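Local coordinates for protein BSU-2 beta-lactamase (Bacillus subtilis, PDB 6W5E) that hydrolyses beta-lactam antibiotics as a class D beta-lactamase, probably through a covalent acyl-enzyme intermediate, at residues A[41-46]-A[242-247]; A[70-75]-A[170-175]; A[115-120]-A[127-132]; A[209-214]-A[229-234]. All blocks are in the same frame, centred on the assembly; numbering follows the deposited sequence.

Contact 1 (A[41-46]-A[242-247])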
loop_
_atom_site.group_PDB
_atom_site.type_symbol
_atom_site.label_atom_id
_atom_site.label_comp_id
_atom_site.label_asym_id
_atom_site.label_seq_id
_atom_site.Cartn_x
_atom_site.Cartn_y
_atom_site.Cartn_z
ATOM N N ASP A 41 -19.851 8.535 8.055
ATOM C CA ASP A 41 -20.676 7.347 8.263
ATOM C C ASP A 41 -20.007 6.057 7.811
ATOM O O ASP A 41 -20.521 4.975 8.106
ATOM C CB ASP A 41 -22.110 7.498 7.725
ATOM C CG ASP A 41 -22.200 7.568 6.217
ATOM O OD1 ASP A 41 -21.219 7.318 5.493
ATOM O OD2 ASP A 41 -23.315 7.885 5.748
ATOM N N GLU A 42 -18.863 6.140 7.140
ATOM C CA GLU A 42 -18.095 4.946 6.835
ATOM C C GLU A 42 -17.353 4.419 8.053
ATOM O O GLU A 42 -16.915 3.264 8.040
ATOM C CB GLU A 42 -17.066 5.248 5.749
ATOM C CG GLU A 42 -17.651 5.722 4.441
ATOM C CD GLU A 42 -18.341 4.630 3.665
ATOM O OE1 GLU A 42 -18.066 3.437 3.908
ATOM O OE2 GLU A 42 -19.137 4.980 2.773
ATOM N N PHE A 43 -17.215 5.238 9.097
ATOM C CA PHE A 43 -16.432 4.915 10.281
ATOM C C PHE A 43 -17.249 4.999 11.558
ATOM O O PHE A 43 -16.666 5.055 12.646
ATOM C CB PHE A 43 -15.259 5.887 10.421
ATOM C CG PHE A 43 -14.259 5.788 9.321
ATOM C CD1 PHE A 43 -13.182 4.919 9.424
ATOM C CD2 PHE A 43 -14.388 6.569 8.182
ATOM C CE1 PHE A 43 -12.258 4.838 8.414
ATOM C CE2 PHE A 43 -13.468 6.487 7.167
ATOM C CZ PHE A 43 -12.407 5.621 7.281
ATOM N N LYS A 44 -18.577 5.042 11.460
ATOM C CA LYS A 44 -19.385 5.234 12.660
ATOM C C LYS A 44 -19.160 4.133 13.687
ATOM O O LYS A 44 -19.327 4.375 14.891
ATOM C CB LYS A 44 -20.864 5.357 12.293
ATOM C CG LYS A 44 -21.434 4.136 11.606
ATOM N N ASP A 45 -18.752 2.940 13.247
ATOM C CA ASP A 45 -18.494 1.827 14.152
ATOM C C ASP A 45 -17.040 1.360 14.105
ATOM O O ASP A 45 -16.730 0.258 14.570
ATOM C CB ASP A 45 -19.449 0.667 13.861
ATOM C CG ASP A 45 -20.862 0.935 14.352
ATOM O OD1 ASP A 45 -21.642 1.584 13.619
ATOM O OD2 ASP A 45 -21.188 0.499 15.477
ATOM N N THR A 46 -16.136 2.184 13.584
ATOM C CA THR A 46 -14.761 1.774 13.342
ATOM C C THR A 46 -13.819 2.889 13.769
ATOM O O THR A 46 -14.067 4.060 13.482
ATOM C CB THR A 46 -14.574 1.508 11.846
ATOM O OG1 THR A 46 -15.499 0.503 11.421
ATOM C CG2 THR A 46 -13.178 1.020 11.560
ATOM N N THR A 242 -6.372 4.526 3.765
ATOM C CA THR A 242 -7.350 4.164 4.779
ATOM C C THR A 242 -6.690 3.246 5.793
ATOM O O THR A 242 -5.953 2.328 5.420
ATOM C CB THR A 242 -8.540 3.459 4.140
ATOM O OG1 THR A 242 -9.097 4.323 3.149
ATOM C CG2 THR A 242 -9.607 3.120 5.183
ATOM N N ASN A 243 -6.939 3.509 7.076
ATOM C CA ASN A 243 -6.344 2.722 8.148
ATOM C C ASN A 243 -7.386 2.559 9.247
ATOM O O ASN A 243 -8.060 3.531 9.602
ATOM C CB ASN A 243 -5.086 3.435 8.672
ATOM C CG ASN A 243 -4.640 2.938 10.021
ATOM O OD1 ASN A 243 -5.025 3.493 11.047
ATOM N ND2 ASN A 243 -3.817 1.893 10.034
ATOM N N VAL A 244 -7.536 1.333 9.763
ATOM C CA VAL A 244 -8.631 0.990 10.669
ATOM C C VAL A 244 -8.156 -0.008 11.723
ATOM O O VAL A 244 -7.189 -0.753 11.526
ATOM C CB VAL A 244 -9.862 0.403 9.922
ATOM C CG1 VAL A 244 -10.526 1.443 9.036
ATOM C CG2 VAL A 244 -9.463 -0.831 9.113
ATOM N N ASP A 245 -8.888 -0.044 12.842
ATOM C CA ASP A 245 -8.732 -1.084 13.857
ATOM C C ASP A 245 -9.563 -2.312 13.490
ATOM O O ASP A 245 -10.385 -2.783 14.283
ATOM C CB ASP A 245 -9.086 -0.534 15.254
ATOM C CG ASP A 245 -10.592 -0.346 15.467
ATOM O OD1 ASP A 245 -11.298 0.014 14.505
ATOM O OD2 ASP A 245 -11.070 -0.555 16.611
ATOM N N ASP A 246 -9.336 -2.845 12.292
ATOM C CA ASP A 246 -10.135 -3.909 11.691
ATOM C C ASP A 246 -9.278 -4.484 10.569
ATOM O O ASP A 246 -8.099 -4.146 10.450
ATOM C CB ASP A 246 -11.468 -3.333 11.195
ATOM C CG ASP A 246 -12.598 -4.353 11.160
ATOM O OD1 ASP A 246 -12.349 -5.553 10.930
ATOM O OD2 ASP A 246 -13.764 -3.944 11.344
ATOM N N SER A 247 -9.862 -5.323 9.725
ATOM C CA SER A 247 -9.057 -5.999 8.719
ATOM C C SER A 247 -8.764 -5.091 7.524
ATOM O O SER A 247 -9.407 -4.059 7.309
ATOM C CB SER A 247 -9.778 -7.242 8.209
ATOM O OG SER A 247 -10.937 -6.849 7.494
#
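Thr46 and Asp245 bring the two backbones closest, with 6.7 Å between Thr46 CA and Asp245 CA, and no hydrogen bond crosses the gap. Here a type I turn from Phe43 to Thr46, just before strand 48-54, packs against the end of strand 236-244 in the antiparallel sheet of the penicillin-binding transpeptidase fold. It illustrates a turn seated mainly by apolar groups, with hydrogen bonds just beyond it, from Asp47 to Asp245. Val244 CG1 is the hub. It meets the edge of the Phe43 ring near its plane, with Phe43 CE1 to Val244 CG1 at 3.9 Å, and the two side chains cross at about a right angle. Two residues earlier in the strand, Thr242 CG2 approaches the same edge at 4.3 Å from Phe43 CZ, while Thr242 OG1 is bonded to Thr255. The ring is stacked on Tyr63 and also touches Ile254 of helix 248-261. Thr46 turns its methyl to the strand: CG2 lies anti to the backbone N and comes to 3.7 Å from Val244 CG1. The same methyl passes 3.6 Å from Asp245 OD1, an oxygen that accepts from Asp47 N. Asp245 is the centre of an inverse gamma turn, closed by a weak Asp246 N to Val244 O bond. One residue on, Ser247 N donates to Asp246 OD1 at 2.8 Å, on the anti side of that oxygen.

Contact 2 (A[70-75]-A[170-175])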
loop_
_atom_site.group_PDB
_atom_site.type_symbol
_atom_site.label_atom_id
_atom_site.label_comp_id
_atom_site.label_asym_id
_atom_site.label_seq_id
_atom_site.Cartn_x
_atom_site.Cartn_y
_atom_site.Cartn_z
ATOM N N GLN A 70 -0.817 9.037 13.750
ATOM C CA GLN A 70 -0.278 7.990 14.610
ATOM C C GLN A 70 0.468 6.964 13.767
ATOM O O GLN A 70 -0.122 6.332 12.880
ATOM C CB GLN A 70 -1.389 7.299 15.392
ATOM C CG GLN A 70 -2.055 8.192 16.403
ATOM C CD GLN A 70 -1.115 8.639 17.513
ATOM O OE1 GLN A 70 -0.223 7.895 17.937
ATOM N NE2 GLN A 70 -1.318 9.859 17.998
ATOM N N ARG A 71 1.754 6.782 14.060
ATOM C CA ARG A 71 2.539 5.780 13.353
ATOM C C ARG A 71 2.077 4.385 13.741
ATOM O O ARG A 71 1.871 4.090 14.920
ATOM C CB ARG A 71 4.022 5.945 13.661
ATOM C CG ARG A 71 4.639 7.139 12.983
ATOM C CD ARG A 71 6.131 7.140 13.168
ATOM N NE ARG A 71 6.754 8.088 12.254
ATOM C CZ ARG A 71 7.969 8.591 12.420
ATOM N NH1 ARG A 71 8.707 8.245 13.477
ATOM N NH2 ARG A 71 8.446 9.442 11.526
ATOM N N GLN A 72 1.909 3.526 12.739
ATOM C CA GLN A 72 1.419 2.174 12.949
ATOM C C GLN A 72 2.227 1.225 12.076
ATOM O O GLN A 72 2.857 1.638 11.102
ATOM C CB GLN A 72 -0.081 2.096 12.641
ATOM C CG GLN A 72 -0.916 2.950 13.591
ATOM C CD GLN A 72 -2.331 3.113 13.123
ATOM O OE1 GLN A 72 -3.096 2.150 13.096
ATOM N NE2 GLN A 72 -2.698 4.340 12.749
ATOM N N THR A 73 2.207 -0.056 12.425
ATOM C CA THR A 73 2.977 -1.010 11.642
ATOM C C THR A 73 2.338 -1.162 10.259
ATOM O O THR A 73 1.111 -1.196 10.138
ATOM C CB THR A 73 3.080 -2.351 12.381
ATOM O OG1 THR A 73 1.775 -2.883 12.626
ATOM C CG2 THR A 73 3.815 -2.171 13.728
ATOM N N PRO A 74 3.140 -1.198 9.190
ATOM C CA PRO A 74 2.560 -1.108 7.839
ATOM C C PRO A 74 1.956 -2.403 7.323
ATOM O O PRO A 74 1.137 -2.353 6.393
ATOM C CB PRO A 74 3.754 -0.678 6.969
ATOM C CG PRO A 74 4.943 -1.224 7.700
ATOM C CD PRO A 74 4.609 -1.077 9.168
ATOM N N GLN A 75 2.339 -3.550 7.874
ATOM C CA GLN A 75 1.852 -4.843 7.379
ATOM C C GLN A 75 2.187 -4.926 5.887
ATOM O O GLN A 75 3.188 -4.362 5.428
ATOM C CB GLN A 75 0.383 -5.022 7.730
ATOM C CG GLN A 75 0.043 -4.781 9.202
ATOM C CD GLN A 75 0.915 -5.574 10.159
ATOM O OE1 GLN A 75 1.553 -5.014 11.048
ATOM N NE2 GLN A 75 0.959 -6.885 9.969
ATOM N N ILE A 170 4.751 3.671 10.543
ATOM C CA ILE A 170 4.576 4.797 9.634
ATOM C C ILE A 170 3.157 5.316 9.824
ATOM O O ILE A 170 2.220 4.533 10.010
ATOM C CB ILE A 170 4.864 4.377 8.172
ATOM C CG1 ILE A 170 4.811 5.589 7.235
ATOM C CG2 ILE A 170 3.922 3.251 7.732
ATOM C CD1 ILE A 170 5.224 5.286 5.818
ATOM N N SER A 171 2.996 6.634 9.824
ATOM C CA SER A 171 1.647 7.151 10.019
ATOM C C SER A 171 0.883 7.125 8.701
ATOM O O SER A 171 1.484 7.103 7.620
ATOM C CB SER A 171 1.686 8.576 10.560
ATOM O OG SER A 171 2.001 9.490 9.527
ATOM N N PRO A 172 -0.452 7.129 8.760
ATOM C CA PRO A 172 -1.225 7.235 7.515
ATOM C C PRO A 172 -0.853 8.447 6.672
ATOM O O PRO A 172 -0.766 8.330 5.441
ATOM C CB PRO A 172 -2.672 7.248 8.016
ATOM C CG PRO A 172 -2.620 6.386 9.245
ATOM C CD PRO A 172 -1.300 6.739 9.902
ATOM N N LEU A 173 -0.580 9.597 7.297
ATOM C CA LEU A 173 -0.159 10.763 6.524
ATOM C C LEU A 173 1.208 10.544 5.881
ATOM O O LEU A 173 1.438 10.977 4.746
ATOM C CB LEU A 173 -0.171 12.019 7.396
ATOM C CG LEU A 173 -1.553 12.670 7.493
ATOM C CD1 LEU A 173 -1.626 13.689 8.628
ATOM C CD2 LEU A 173 -1.941 13.297 6.154
ATOM N N GLU A 174 2.125 9.864 6.582
ATOM C CA GLU A 174 3.426 9.554 5.988
ATOM C C GLU A 174 3.283 8.584 4.819
ATOM O O GLU A 174 4.011 8.691 3.820
ATOM C CB GLU A 174 4.379 8.996 7.050
ATOM C CG GLU A 174 4.898 10.049 8.026
ATOM C CD GLU A 174 5.700 9.470 9.178
ATOM O OE1 GLU A 174 5.344 8.385 9.689
ATOM O OE2 GLU A 174 6.700 10.112 9.573
ATOM N N GLN A 175 2.357 7.628 4.927
ATOM C CA GLN A 175 2.057 6.758 3.793
ATOM C C GLN A 175 1.550 7.571 2.608
ATOM O O GLN A 175 1.955 7.323 1.464
ATOM C CB GLN A 175 1.028 5.706 4.196
ATOM C CG GLN A 175 1.583 4.587 5.068
ATOM C CD GLN A 175 1.610 3.239 4.358
ATOM O OE1 GLN A 175 1.861 3.161 3.162
ATOM N NE2 GLN A 175 1.355 2.175 5.100
#
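Arg71 and Glu174 form the charged part of this contact, a side-on salt bridge in which NE and NH2 each take one carboxylate oxygen. Arg71 NE to Glu174 OE1 is 2.9 Å and Arg71 NH2 to Glu174 OE2 is 2.7 Å, both on syn lone pairs, with the guanidinium and carboxylate planes only 20° apart. The Arg71 chain, extended from CG to NE, carries the guanidinium out to meet them. Backbone bonds come next. Gln72 and Ile170 make a single antiparallel bridge of the hydrogen-bonded kind, Gln72 N donating to Ile170 O at 2.9 Å and Ile170 N to Gln72 O at 2.8 Å. A capping box then starts helix 172-184: Glu174 N donates to Ser171 OG at 3.0 Å, and Ser171 N returns a bond to Glu174 OE1 on its anti lone pair. The apolar contact is Pro74 CB, 4.0 Å from Ile170 CG2. Pro172 CD packs instead against polar groups, 3.2 Å from Gln70 O and near the amide of Gln72, whose NE2 binds Asn243 OD1. The segment 70-75 runs into the Ser-Thr-Phe-Lys sequence that ends at the carboxylated Lys79. Because Glu174 OE1 accepts from both Arg71 NE and Ser171 N, the carboxylate that closes the capping box is also held in the salt bridge, and its charge is probably well compensated.

Contact 3 (A[115-120]-A[127-132])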
loop_
_atom_site.group_PDB
_atom_site.type_symbol
_atom_site.label_atom_id
_atom_site.label_comp_id
_atom_site.label_asym_id
_atom_site.label_seq_id
_atom_site.Cartn_x
_atom_site.Cartn_y
_atom_site.Cartn_z
ATOM N N HIS A 115 4.914 -18.594 -6.468
ATOM C CA HIS A 115 4.524 -17.196 -6.578
ATOM C C HIS A 115 5.560 -16.394 -7.351
ATOM O O HIS A 115 6.718 -16.791 -7.488
ATOM C CB HIS A 115 4.293 -16.583 -5.195
ATOM C CG HIS A 115 2.879 -16.707 -4.735
ATOM N ND1 HIS A 115 1.873 -15.900 -5.220
ATOM C CD2 HIS A 115 2.294 -17.569 -3.874
ATOM C CE1 HIS A 115 0.727 -16.252 -4.665
ATOM N NE2 HIS A 115 0.954 -17.264 -3.845
ATOM N N THR A 116 5.107 -15.252 -7.858
ATOM C CA THR A 116 5.954 -14.233 -8.458
ATOM C C THR A 116 5.833 -12.950 -7.652
ATOM O O THR A 116 5.010 -12.832 -6.740
ATOM C CB THR A 116 5.563 -13.953 -9.914
ATOM O OG1 THR A 116 4.280 -13.314 -9.959
ATOM C CG2 THR A 116 5.519 -15.238 -10.709
ATOM N N LEU A 117 6.690 -11.988 -7.989
ATOM C CA LEU A 117 6.622 -10.683 -7.344
ATOM C C LEU A 117 5.214 -10.103 -7.449
ATOM O O LEU A 117 4.665 -9.579 -6.470
ATOM C CB LEU A 117 7.666 -9.759 -7.980
ATOM C CG LEU A 117 7.835 -8.376 -7.354
ATOM C CD1 LEU A 117 8.510 -8.464 -5.988
ATOM C CD2 LEU A 117 8.607 -7.469 -8.288
ATOM N N GLY A 118 4.603 -10.216 -8.631
ATOM C CA GLY A 118 3.271 -9.664 -8.829
ATOM C C GLY A 118 2.165 -10.467 -8.171
ATOM O O GLY A 118 1.247 -9.893 -7.578
ATOM N N SER A 119 2.212 -11.797 -8.270
ATOM C CA SER A 119 1.145 -12.570 -7.649
ATOM C C SER A 119 1.223 -12.469 -6.140
ATOM O O SER A 119 0.192 -12.451 -5.461
ATOM C CB SER A 119 1.168 -14.030 -8.106
ATOM O OG SER A 119 2.272 -14.720 -7.552
ATOM N N ALA A 120 2.442 -12.390 -5.601
ATOM C CA ALA A 120 2.598 -12.265 -4.160
ATOM C C ALA A 120 2.121 -10.913 -3.668
ATOM O O ALA A 120 1.692 -10.797 -2.520
ATOM C CB ALA A 120 4.034 -12.543 -3.741
ATOM N N TRP A 127 5.550 -14.846 2.414
ATOM C CA TRP A 127 6.797 -15.609 2.326
ATOM C C TRP A 127 7.654 -15.184 1.135
ATOM O O TRP A 127 8.889 -15.176 1.220
ATOM C CB TRP A 127 6.511 -17.112 2.290
ATOM C CG TRP A 127 5.784 -17.639 1.073
ATOM C CD1 TRP A 127 4.450 -17.912 0.974
ATOM C CD2 TRP A 127 6.366 -18.012 -0.185
ATOM N NE1 TRP A 127 4.161 -18.416 -0.275
ATOM C CE2 TRP A 127 5.319 -18.491 -1.005
ATOM C CE3 TRP A 127 7.670 -17.986 -0.700
ATOM C CZ2 TRP A 127 5.535 -18.938 -2.312
ATOM C CZ3 TRP A 127 7.882 -18.422 -2.007
ATOM C CH2 TRP A 127 6.819 -18.900 -2.792
ATOM N N TYR A 128 7.019 -14.835 0.016
ATOM C CA TYR A 128 7.775 -14.391 -1.150
ATOM C C TYR A 128 8.543 -13.114 -0.828
ATOM O O TYR A 128 9.736 -12.987 -1.138
ATOM C CB TYR A 128 6.814 -14.160 -2.325
ATOM C CG TYR A 128 7.530 -13.769 -3.602
ATOM C CD1 TYR A 128 8.084 -12.490 -3.755
ATOM C CD2 TYR A 128 7.669 -14.675 -4.648
ATOM C CE1 TYR A 128 8.773 -12.143 -4.886
ATOM C CE2 TYR A 128 8.342 -14.325 -5.804
ATOM C CZ TYR A 128 8.890 -13.056 -5.909
ATOM O OH TYR A 128 9.588 -12.699 -7.030
ATOM N N TYR A 129 7.862 -12.144 -0.213
ATOM C CA TYR A 129 8.493 -10.863 0.079
ATOM C C TYR A 129 9.506 -10.968 1.212
ATOM O O TYR A 129 10.424 -10.144 1.284
ATOM C CB TYR A 129 7.426 -9.787 0.312
ATOM C CG TYR A 129 6.902 -9.235 -1.003
ATOM C CD1 TYR A 129 6.065 -9.991 -1.822
ATOM C CD2 TYR A 129 7.305 -7.988 -1.459
ATOM C CE1 TYR A 129 5.607 -9.486 -3.038
ATOM C CE2 TYR A 129 6.849 -7.480 -2.660
ATOM C CZ TYR A 129 6.019 -8.237 -3.452
ATOM O OH TYR A 129 5.593 -7.713 -4.649
ATOM N N GLN A 130 9.371 -11.968 2.086
ATOM C CA GLN A 130 10.416 -12.225 3.072
ATOM C C GLN A 130 11.703 -12.684 2.391
ATOM O O GLN A 130 12.796 -12.225 2.743
ATOM C CB GLN A 130 9.925 -13.243 4.102
ATOM C CG GLN A 130 8.872 -12.666 5.035
ATOM C CD GLN A 130 8.291 -13.703 5.975
ATOM O OE1 GLN A 130 7.914 -14.797 5.555
ATOM N NE2 GLN A 130 8.201 -13.356 7.253
ATOM N N ALA A 131 11.596 -13.569 1.393
ATOM C CA ALA A 131 12.782 -13.959 0.631
ATOM C C ALA A 131 13.398 -12.763 -0.089
ATOM O O ALA A 131 14.628 -12.600 -0.105
ATOM C CB ALA A 131 12.419 -15.061 -0.358
ATOM N N LEU A 132 12.560 -11.907 -0.679
ATOM C CA LEU A 132 13.065 -10.705 -1.333
ATOM C C LEU A 132 13.797 -9.804 -0.344
ATOM O O LEU A 132 14.897 -9.323 -0.623
ATOM C CB LEU A 132 11.909 -9.954 -1.985
ATOM C CG LEU A 132 12.248 -8.582 -2.564
ATOM C CD1 LEU A 132 13.419 -8.659 -3.534
ATOM C CD2 LEU A 132 11.018 -7.990 -3.249
#
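Leu117 O accepts from Tyr129 OH at 2.8 Å, the one hydrogen bond that crosses between the segments, with the hydroxyl tilted 34° from the carbonyl plane. The Tyr129 ring stands edge-on to Ala120, whose CB lies in the ring plane 3.5 Å from Tyr129 CE1. Leu117 crosses this ring at about a right angle, CD1 coming 3.6 Å from Tyr129 CZ, and the same methyl goes on to touch Leu132 CD2. Beside this cluster, Tyr128 packs against 115-117, with CG anti to the backbone N (chi1 -177°); its ring lies against the backbone of Thr116 and Leu117, where helix 117-122 begins. The carbonyl carbon of Thr116 sits over one face, toward the rim, while His115 O lies at the ring edge. Past the ring, Tyr128 OH is bonded to Asp97 O. Two consecutive helices joined by a short link pack together here, and the Ser-Ala-Ile sequence at that link probably corresponds to the Ser-X-Val element of class D enzymes. Helix 117-122 opens with a capping box: Ser119 N donates to Thr116 OG1, and Thr116 N to Ser119 OG at 2.9 Å. Ser119 OG is also paired with His115 ND1 at 2.6 Å, either of which could be the donor, while His115 NE2 binds Ser110 O. Thus both ring nitrogens are engaged, which would limit rotation of the imidazole. Its CD2 edge meets Trp127 CZ2 at 3.8 Å, the ring planes inclined at 72°, and Trp127 NE1 is bonded to Trp111 O.

Contact 4 (A[209-214]-A[229-234])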
loop_
_atom_site.group_PDB
_atom_site.type_symbol
_atom_site.label_atom_id
_atom_site.label_comp_id
_atom_site.label_asym_id
_atom_site.label_seq_id
_atom_site.Cartn_x
_atom_site.Cartn_y
_atom_site.Cartn_z
ATOM N N TYR A 209 -11.742 4.473 -15.360
ATOM C CA TYR A 209 -10.884 4.642 -14.197
ATOM C C TYR A 209 -10.011 3.407 -14.039
ATOM O O TYR A 209 -10.334 2.330 -14.540
ATOM C CB TYR A 209 -11.710 4.856 -12.920
ATOM C CG TYR A 209 -12.358 3.584 -12.443
ATOM C CD1 TYR A 209 -13.550 3.149 -12.999
ATOM C CD2 TYR A 209 -11.755 2.789 -11.465
ATOM C CE1 TYR A 209 -14.142 1.972 -12.585
ATOM C CE2 TYR A 209 -12.329 1.602 -11.053
ATOM C CZ TYR A 209 -13.531 1.205 -11.609
ATOM O OH TYR A 209 -14.114 0.030 -11.204
ATOM N N THR A 210 -8.909 3.579 -13.308
ATOM C CA THR A 210 -8.072 2.469 -12.866
ATOM C C THR A 210 -7.823 2.640 -11.378
ATOM O O THR A 210 -7.365 3.704 -10.944
ATOM C CB THR A 210 -6.727 2.408 -13.620
ATOM O OG1 THR A 210 -6.975 2.340 -15.028
ATOM C CG2 THR A 210 -5.937 1.177 -13.207
ATOM N N LEU A 211 -8.134 1.605 -10.603
ATOM C CA LEU A 211 -7.919 1.612 -9.161
ATOM C C LEU A 211 -6.642 0.833 -8.863
ATOM O O LEU A 211 -6.513 -0.335 -9.259
ATOM C CB LEU A 211 -9.109 0.989 -8.432
ATOM C CG LEU A 211 -8.939 0.840 -6.917
ATOM C CD1 LEU A 211 -8.835 2.198 -6.242
ATOM C CD2 LEU A 211 -10.091 0.037 -6.336
ATOM N N TYR A 212 -5.707 1.480 -8.170
ATOM C CA TYR A 212 -4.467 0.862 -7.728
ATOM C C TYR A 212 -4.473 0.815 -6.208
ATOM O O TYR A 212 -4.818 1.807 -5.557
ATOM C CB TYR A 212 -3.254 1.703 -8.134
ATOM C CG TYR A 212 -3.120 2.020 -9.606
ATOM C CD1 TYR A 212 -3.834 3.061 -10.189
ATOM C CD2 TYR A 212 -2.231 1.314 -10.401
ATOM C CE1 TYR A 212 -3.685 3.362 -11.540
ATOM C CE2 TYR A 212 -2.065 1.616 -11.745
ATOM C CZ TYR A 212 -2.797 2.633 -12.309
ATOM O OH TYR A 212 -2.637 2.925 -13.648
ATOM N N GLY A 213 -4.048 -0.306 -5.631
ATOM C CA GLY A 213 -4.014 -0.313 -4.181
ATOM C C GLY A 213 -3.379 -1.560 -3.621
ATOM O O GLY A 213 -3.197 -2.565 -4.314
ATOM N N LYS A 214 -3.060 -1.475 -2.330
ATOM C CA LYS A 214 -2.490 -2.587 -1.584
ATOM C C LYS A 214 -3.125 -2.635 -0.200
ATOM O O LYS A 214 -3.143 -1.621 0.506
ATOM C CB LYS A 214 -0.967 -2.428 -1.447
ATOM C CG LYS A 214 -0.287 -3.599 -0.745
ATOM C CD LYS A 214 -0.403 -4.877 -1.560
ATOM C CE LYS A 214 -0.035 -6.112 -0.741
ATOM N NZ LYS A 214 -1.235 -6.622 -0.005
ATOM N N GLY A 229 -3.253 3.525 -1.844
ATOM C CA GLY A 229 -3.060 3.480 -3.288
ATOM C C GLY A 229 -3.484 4.781 -3.949
ATOM O O GLY A 229 -3.371 5.859 -3.365
ATOM N N PHE A 230 -3.933 4.654 -5.193
ATOM C CA PHE A 230 -4.348 5.821 -5.949
ATOM C C PHE A 230 -5.336 5.383 -7.013
ATOM O O PHE A 230 -5.433 4.202 -7.349
ATOM C CB PHE A 230 -3.167 6.619 -6.536
ATOM C CG PHE A 230 -1.934 5.807 -6.801
ATOM C CD1 PHE A 230 -1.836 4.992 -7.918
ATOM C CD2 PHE A 230 -0.857 5.867 -5.929
ATOM C CE1 PHE A 230 -0.691 4.253 -8.152
ATOM C CE2 PHE A 230 0.289 5.129 -6.166
ATOM C CZ PHE A 230 0.367 4.319 -7.279
ATOM N N ILE A 231 -6.093 6.348 -7.524
ATOM C CA ILE A 231 -7.083 6.078 -8.558
ATOM C C ILE A 231 -6.908 7.086 -9.679
ATOM O O ILE A 231 -6.786 8.292 -9.431
ATOM C CB ILE A 231 -8.530 6.062 -8.017
ATOM C CG1 ILE A 231 -9.517 5.807 -9.160
ATOM C CG2 ILE A 231 -8.884 7.358 -7.245
ATOM C CD1 ILE A 231 -10.865 5.343 -8.695
ATOM N N LYS A 232 -6.865 6.588 -10.908
ATOM C CA LYS A 232 -6.776 7.432 -12.086
ATOM C C LYS A 232 -8.161 7.492 -12.705
ATOM O O LYS A 232 -8.782 6.450 -12.929
ATOM C CB LYS A 232 -5.777 6.828 -13.075
ATOM C CG LYS A 232 -5.743 7.519 -14.425
ATOM C CD LYS A 232 -4.571 7.046 -15.291
ATOM C CE LYS A 232 -4.209 5.578 -15.054
ATOM N NZ LYS A 232 -3.587 4.930 -16.252
ATOM N N THR A 233 -8.663 8.701 -12.919
ATOM C CA THR A 233 -9.949 8.920 -13.573
ATOM C C THR A 233 -9.756 9.809 -14.796
ATOM O O THR A 233 -8.655 10.282 -15.086
ATOM C CB THR A 233 -10.983 9.566 -12.635
ATOM O OG1 THR A 233 -10.756 10.985 -12.563
ATOM C CG2 THR A 233 -10.921 8.966 -11.235
ATOM N N GLU A 234 -10.856 10.061 -15.498
ATOM C CA GLU A 234 -10.830 10.988 -16.619
ATOM C C GLU A 234 -10.849 12.443 -16.178
ATOM O O GLU A 234 -10.796 13.338 -17.027
ATOM C CB GLU A 234 -11.990 10.688 -17.575
ATOM C CG GLU A 234 -11.811 9.359 -18.292
ATOM C CD GLU A 234 -13.068 8.889 -18.996
ATOM O OE1 GLU A 234 -14.073 9.629 -18.990
ATOM O OE2 GLU A 234 -13.047 7.781 -19.571
#
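Tyr212 and Phe230 make the apolar centre, their ring planes inclined at 50° and their centroids 5.2 Å apart. Phe230 CD1 lies 3.6 Å from Tyr212 CB, and Phe230 CE1 comes equally near Tyr212 CG. The Phe230 torsion is unusual, since chi1 of 27° leaves CG about halfway between eclipsed and staggered relative to the backbone N; helix 172-184, through Leu182 and Ala183, packs against the ring. On the other face of the sheet, Ile231 CD1 touches Tyr209 CD2 at 3.9 Å, and Leu211 CD1 approaches Ile231 CB. Both Tyr209 and Ile231 also touch Ile265. These residues belong to the antiparallel hairpin of strands 209-217 and 225-233, whose segments run at 177° to each other in the central sheet. Thr210 with Lys232 and Tyr212 with Phe230 are hydrogen-bonded pairs; Tyr212 N meets Phe230 O at 2.9 Å. At one end Gly213 and Gly229 face each other with CA atoms 4.0 Å apart, a closeness that depends on Gly229, where a CB would run into Tyr212 O and Gly213 CA. Next comes Lys214, first residue of the Lys-Thr-Gly sequence familiar from serine beta-lactamases, with NZ bonded to Ser124 OG. Toward the exposed rim, Lys232 bends at chi3 and lays CE 3.4 Å from Tyr212 OH, near the plane of the ring, while Lys232 NZ gives that hydroxyl a weak bond, also 3.4 Å.

Contacts 1, 3 and 4 are buried, contact 2 only partly so. Contacts 1 and 4 both reach the six-stranded sheet, through its neighbouring strands 236-244 and 225-233, yet they differ in kind: contact 4 is strand pairing by backbone bonds, contact 1 a turn seated mainly by apolar groups with no bond across. Contact 2 touches contact 1 through Gln72 and Pro172, which meet Asn243, and there a salt bridge carries much of the chemistry. Contact 3 joins strand 115-116 and helix 117-122 to helix 126-136, outside the six-stranded sheet, with aromatic side chains and one tyrosine hydroxyl; its centre is about 28 Å from that of contact 1, on the opposite side of the chain's centre.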